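Local coordinates for MazG-related protein (Thermotoga maritima, PDB 2YXH) that is of unproven function but, as a magnesium-binding, all-helical MazG-type protein, probably hydrolyses nucleoside triphosphates to monophosphates and diphosphate, at residues A[9-12]-A[13-17]. The protein carries 1 engineered substitution. Numbering follows the deposited sequence.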
loop_
_atom_site.group_PDB
_atom_site.type_symbol
_atom_site.label_atom_id
_atom_site.label_comp_id
_atom_site.label_asym_id
_atom_site.label_seq_id
_atom_site.Cartn_x
_atom_site.Cartn_y
_atom_site.Cartn_z
ATOM N N ILE A 9 -10.024 -2.800 7.788
ATOM C CA ILE A 9 -10.489 -1.895 6.799
ATOM C C ILE A 9 -11.989 -2.208 6.589
ATOM O O ILE A 9 -12.787 -1.302 6.598
ATOM C CB ILE A 9 -9.687 -2.086 5.473
ATOM C CG1 ILE A 9 -8.179 -1.902 5.623
ATOM C CG2 ILE A 9 -10.256 -1.275 4.357
ATOM C CD1 ILE A 9 -7.760 -0.533 5.729
ATOM N N GLU A 10 -12.415 -3.489 6.477
ATOM C CA GLU A 10 -13.899 -3.690 6.287
ATOM C C GLU A 10 -14.715 -3.091 7.445
ATOM O O GLU A 10 -15.785 -2.430 7.227
ATOM C CB GLU A 10 -14.365 -5.129 5.994
ATOM C CG GLU A 10 -15.973 -5.208 5.999
ATOM C CD GLU A 10 -16.755 -4.555 4.739
ATOM O OE1 GLU A 10 -16.112 -4.371 3.652
ATOM O OE2 GLU A 10 -18.012 -4.253 4.833
ATOM N N ARG A 11 -14.204 -3.278 8.671
ATOM C CA ARG A 11 -14.927 -2.828 9.857
ATOM C C ARG A 11 -14.995 -1.302 9.828
ATOM O O ARG A 11 -15.965 -0.736 10.256
ATOM C CB ARG A 11 -14.208 -3.264 11.131
ATOM C CG ARG A 11 -14.466 -4.724 11.470
ATOM C CD ARG A 11 -13.574 -5.131 12.619
ATOM N NE ARG A 11 -13.847 -6.515 12.930
ATOM C CZ ARG A 11 -14.946 -6.903 13.564
ATOM N NH1 ARG A 11 -15.822 -5.999 14.006
ATOM N NH2 ARG A 11 -15.153 -8.205 13.752
ATOM N N SER A 12 -13.967 -0.674 9.323
ATOM C CA SER A 12 -13.980 0.822 9.233
ATOM C C SER A 12 -14.986 1.391 8.214
ATOM O O SER A 12 -15.528 2.493 8.391
ATOM C CB SER A 12 -12.610 1.261 8.772
ATOM O OG SER A 12 -11.584 0.998 9.734
ATOM N N LEU A 13 -15.154 0.688 7.099
ATOM C CA LEU A 13 -16.133 1.097 6.099
ATOM C C LEU A 13 -17.492 1.035 6.758
ATOM O O LEU A 13 -18.302 1.956 6.598
ATOM C CB LEU A 13 -16.081 0.174 4.874
ATOM C CG LEU A 13 -14.900 0.567 3.978
ATOM C CD1 LEU A 13 -14.623 -0.512 2.897
ATOM C CD2 LEU A 13 -15.010 2.035 3.457
ATOM N N ARG A 14 -17.702 -0.032 7.542
ATOM C CA ARG A 14 -18.981 -0.280 8.108
ATOM C C ARG A 14 -19.337 0.511 9.323
ATOM O O ARG A 14 -20.536 0.656 9.605
ATOM C CB ARG A 14 -19.157 -1.733 8.407
ATOM C CG ARG A 14 -19.756 -2.472 7.209
ATOM C CD ARG A 14 -20.122 -3.935 7.605
ATOM N NE ARG A 14 -19.089 -4.673 8.389
ATOM C CZ ARG A 14 -19.163 -5.016 9.696
ATOM N NH1 ARG A 14 -20.236 -4.669 10.473
ATOM N NH2 ARG A 14 -18.130 -5.713 10.232
ATOM N N LYS A 15 -18.345 1.047 10.039
ATOM C CA LYS A 15 -18.637 1.488 11.394
ATOM C C LYS A 15 -18.058 2.823 11.740
ATOM O O LYS A 15 -18.572 3.521 12.592
ATOM C CB LYS A 15 -18.098 0.516 12.419
ATOM C CG LYS A 15 -18.568 -0.950 12.269
ATOM C CD LYS A 15 -17.856 -1.668 13.398
ATOM C CE LYS A 15 -18.623 -2.860 13.958
ATOM N NZ LYS A 15 -19.942 -2.447 14.494
ATOM N N CYS A 16 -16.933 3.135 11.149
ATOM C CA CYS A 16 -16.180 4.342 11.512
ATOM C C CYS A 16 -16.668 5.729 11.040
ATOM O O CYS A 16 -16.626 6.072 9.842
ATOM C CB CYS A 16 -14.720 4.125 11.142
ATOM S SG CYS A 16 -13.774 5.453 11.792
ATOM N N PRO A 17 -17.062 6.582 12.000
ATOM C CA PRO A 17 -17.602 7.921 11.644
ATOM C C PRO A 17 -16.519 8.945 11.164
ATOM O O PRO A 17 -16.812 9.885 10.452
ATOM C CB PRO A 17 -18.292 8.363 12.959
ATOM C CG PRO A 17 -17.414 7.730 14.046
ATOM C CD PRO A 17 -17.128 6.319 13.460
HETATM O O HOH W 1 -17.010 4.687 7.737
#
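L13 N and R14 N donate to I9 O and E10 O, each at 3.1 Å, as successive i to i+4 bonds in the last turns of helix 2-15, and C16 N reaches S12 O at 3.2 Å from above the carbonyl plane, a bent bond where the chain leaves the helix. At this exit a water lies close to both S12 O and C16 O.

On the outer face, E10 and R14 pair one turn apart. The E10 chain bends at chi2 (73°), which brings OE2 over the aliphatic part of R14, 3.4 Å from CG, and to the guanidinium edge. The carboxylate and guanidinium planes lie 13° apart, yet OE2 stays 3.7 Å from NE, a long salt bridge. R14 NH2 passes R11 CG at 4.0 Å, and the two guanidinium planes are steeply inclined to each other. R11 NH1 instead bonds L94 O of the second subunit, just as K15 NZ bonds W96 O there; the first methylenes of K15 lie against R11 O, with CG 3.3 Å from it.

Toward the helical core, I9 packs on Y59, L63 and A66 of helix 47-72, which also supplies magnesium ligands, and L13 meets Q69 of that helix and L19. S12 OG turns back to I8 O, while C16 caps the N-terminus of helix 17-20.

The chemistry thus divides the helix end: a loose ion pair with E10 probably offsets part of the positive charge of R14, whereas I9, S12 and L13 join the helix to the core and the ends of R11 and K15 bind backbone carbonyls of the second subunit.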